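Local coordinates for Peptide/nickel transport system substrate-binding protein (Listeria monocytogenes serotype 1/2a, PDB 5KZT) that binds peptides as the extracellular substrate-binding protein OppA and probably delivers them to a membrane transporter for uptake, at residues A[510-513]-A[517-520]. Residues are numbered along the deposited sequence; the frame is centred on the assembly and turned at random.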
ATOM      1  N   LEU A 510       8.451  -3.817  18.508  1.00 24.17           N
ATOM      2  CA  LEU A 510       7.467  -3.305  17.544  1.00 23.63           C
ATOM      3  C   LEU A 510       8.002  -3.604  16.155  1.00 23.44           C
ATOM      4  O   LEU A 510       8.916  -2.940  15.687  1.00 24.11           O
ATOM      5  CB  LEU A 510       7.241  -1.810  17.734  1.00 23.19           C
ATOM      6  CG  LEU A 510       6.209  -1.143  16.813  1.00 22.82           C
ATOM      7  CD1 LEU A 510       4.833  -1.729  17.077  1.00 23.35           C
ATOM      8  CD2 LEU A 510       6.201   0.374  16.986  1.00 22.72           C
ATOM      9  N   GLN A 511       7.470  -4.620  15.496  1.00 18.59           N
ATOM     10  CA  GLN A 511       8.036  -5.017  14.209  1.00 18.25           C
ATOM     11  C   GLN A 511       7.504  -4.144  13.092  1.00 17.23           C
ATOM     12  O   GLN A 511       6.313  -4.181  12.804  1.00 15.98           O
ATOM     13  CB  GLN A 511       7.725  -6.477  13.912  1.00 17.86           C
ATOM     14  CG  GLN A 511       8.217  -6.940  12.567  1.00 18.29           C
ATOM     15  CD  GLN A 511       8.161  -8.443  12.442  1.00 18.63           C
ATOM     16  OE1 GLN A 511       8.662  -9.158  13.322  1.00 19.39           O
ATOM     17  NE2 GLN A 511       7.541  -8.934  11.383  1.00 18.14           N
ATOM     18  N   LYS A 512       8.401  -3.372  12.469  1.00 17.64           N
ATOM     19  CA  LYS A 512       8.093  -2.624  11.263  1.00 17.55           C
ATOM     20  C   LYS A 512       8.512  -3.482  10.081  1.00 17.22           C
ATOM     21  O   LYS A 512       9.682  -3.777   9.907  1.00 17.86           O
ATOM     22  CB  LYS A 512       8.831  -1.274  11.236  1.00 19.11           C
ATOM     23  CG  LYS A 512       8.610  -0.426   9.976  1.00 20.02           C
ATOM     24  CD  LYS A 512       7.206   0.164   9.929  1.00 19.95           C
ATOM     25  CE  LYS A 512       6.859   0.718   8.560  1.00 20.83           C
ATOM     26  NZ  LYS A 512       6.570  -0.347   7.566  1.00 20.10           N
ATOM     27  N   ASN A 513       7.551  -3.864   9.260  1.00 15.82           N
ATOM     28  CA  ASN A 513       7.859  -4.646   8.073  1.00 15.88           C
ATOM     29  C   ASN A 513       8.390  -3.779   6.947  1.00 16.38           C
ATOM     30  O   ASN A 513       7.870  -2.686   6.722  1.00 16.53           O
ATOM     31  CB  ASN A 513       6.615  -5.406   7.660  1.00 15.10           C
ATOM     32  CG  ASN A 513       6.154  -6.365   8.755  1.00 14.79           C
ATOM     33  OD1 ASN A 513       6.970  -7.105   9.293  1.00 16.07           O
ATOM     34  ND2 ASN A 513       4.875  -6.343   9.097  1.00 14.27           N
ATOM     35  N   PRO A 517       2.018  -5.406   4.596  1.00 15.32           N
ATOM     36  CA  PRO A 517       1.392  -4.718   5.736  1.00 15.80           C
ATOM     37  C   PRO A 517       2.426  -4.109   6.691  1.00 16.44           C
ATOM     38  O   PRO A 517       3.432  -4.749   6.997  1.00 16.35           O
ATOM     39  CB  PRO A 517       0.616  -5.834   6.434  1.00 15.87           C
ATOM     40  CG  PRO A 517       0.274  -6.798   5.333  1.00 16.03           C
ATOM     41  CD  PRO A 517       1.401  -6.724   4.335  1.00 15.84           C
ATOM     42  N   ASP A 518       2.176  -2.888   7.144  1.00 17.21           N
ATOM     43  CA  ASP A 518       3.222  -2.064   7.766  1.00 18.89           C
ATOM     44  C   ASP A 518       3.836  -2.616   9.069  1.00 17.61           C
ATOM     45  O   ASP A 518       5.052  -2.537   9.261  1.00 17.25           O
ATOM     46  CB  ASP A 518       2.703  -0.651   7.990  1.00 21.58           C
ATOM     47  CG  ASP A 518       2.660   0.170   6.692  1.00 24.72           C
ATOM     48  OD1 ASP A 518       2.323  -0.366   5.608  1.00 28.03           O
ATOM     49  OD2 ASP A 518       2.951   1.376   6.751  1.00 30.08           O
ATOM     50  N   TYR A 519       2.998  -3.161   9.937  1.00 16.45           N
ATOM     51  CA  TYR A 519       3.439  -3.638  11.249  1.00 16.36           C
ATOM     52  C   TYR A 519       2.973  -5.047  11.538  1.00 15.83           C
ATOM     53  O   TYR A 519       1.992  -5.529  10.959  1.00 15.91           O
ATOM     54  CB  TYR A 519       2.953  -2.698  12.358  1.00 16.80           C
ATOM     55  CG  TYR A 519       3.592  -1.341  12.293  1.00 17.49           C
ATOM     56  CD1 TYR A 519       3.038  -0.318  11.523  1.00 18.38           C
ATOM     57  CD2 TYR A 519       4.777  -1.072  12.991  1.00 17.94           C
ATOM     58  CE1 TYR A 519       3.633   0.941  11.466  1.00 19.35           C
ATOM     59  CE2 TYR A 519       5.392   0.177  12.910  1.00 18.74           C
ATOM     60  CZ  TYR A 519       4.819   1.174  12.153  1.00 19.87           C
ATOM     61  OH  TYR A 519       5.422   2.429  12.102  1.00 21.51           O
ATOM     62  N   THR A 520       3.709  -5.711  12.423  1.00 15.46           N
ATOM     63  CA  THR A 520       3.277  -6.979  13.001  1.00 15.44           C
ATOM     64  C   THR A 520       3.406  -6.816  14.507  1.00 15.86           C
ATOM     65  O   THR A 520       4.525  -6.707  15.026  1.00 16.61           O
ATOM     66  CB  THR A 520       4.119  -8.152  12.504  1.00 15.67           C
ATOM     67  OG1 THR A 520       4.009  -8.242  11.073  1.00 15.26           O
ATOM     68  CG2 THR A 520       3.642  -9.473  13.148  1.00 16.50           C
TER
HETATM   69  O   HOH W   1       5.660   1.513   5.511  1.00 40.94           O
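With CG of N513 turned back beside its own backbone N (chi1 -61°) and OG1 of T520 likewise beside its N (chi1 -60°), the asparagine amide and the threonine hydroxyl meet across a short beta hairpin. N513 ND2 lies 2.9 Å from T520 OG1 in an almost straight hydrogen bond that runs in the amide plane, and its second N-H goes to P517 O at 3.0 Å. On the far end of the same amide, Q511 NE2 donates to N513 OD1 at 2.8 Å, so three bonds fix the rotation of the group. The example illustrates how a buried asparagine can bind the two arms of a hairpin together where regular strand pairing ends. That pairing is brief: T520 N donates to Q511 O in the antiparallel hydrogen-bonded pair, and N513 N reaches D518 O at 2.8 Å.

In the non-hydrogen-bonded pair of K512 and Y519, the lysine chain kinks twice, at its CB-CG and CD-CE bonds, and sets CD above one face of the ring, 3.8 Å from the centroid of Y519, as a CH-pi contact. The bends then turn NZ of K512 back to N513 O (2.8 Å) and, less directly, to D518 O at 3.2 Å. D518 O thus accepts two donors, one from above its carbonyl plane and the other from below. A water accepts from the same ammonium and is weakly bonded to D518 OD2; the carboxylate itself stays beyond salt-bridge distance.

Y519 OH is hydrogen-bonded to R247, while its side chain also touches Y501 of strand 491-503. K512 packs on V267 and N269 of strand 264-277, and helix 36-45 meets the 517-520 arm through N40, N43 and Q44, which bond to the backbone of Y519.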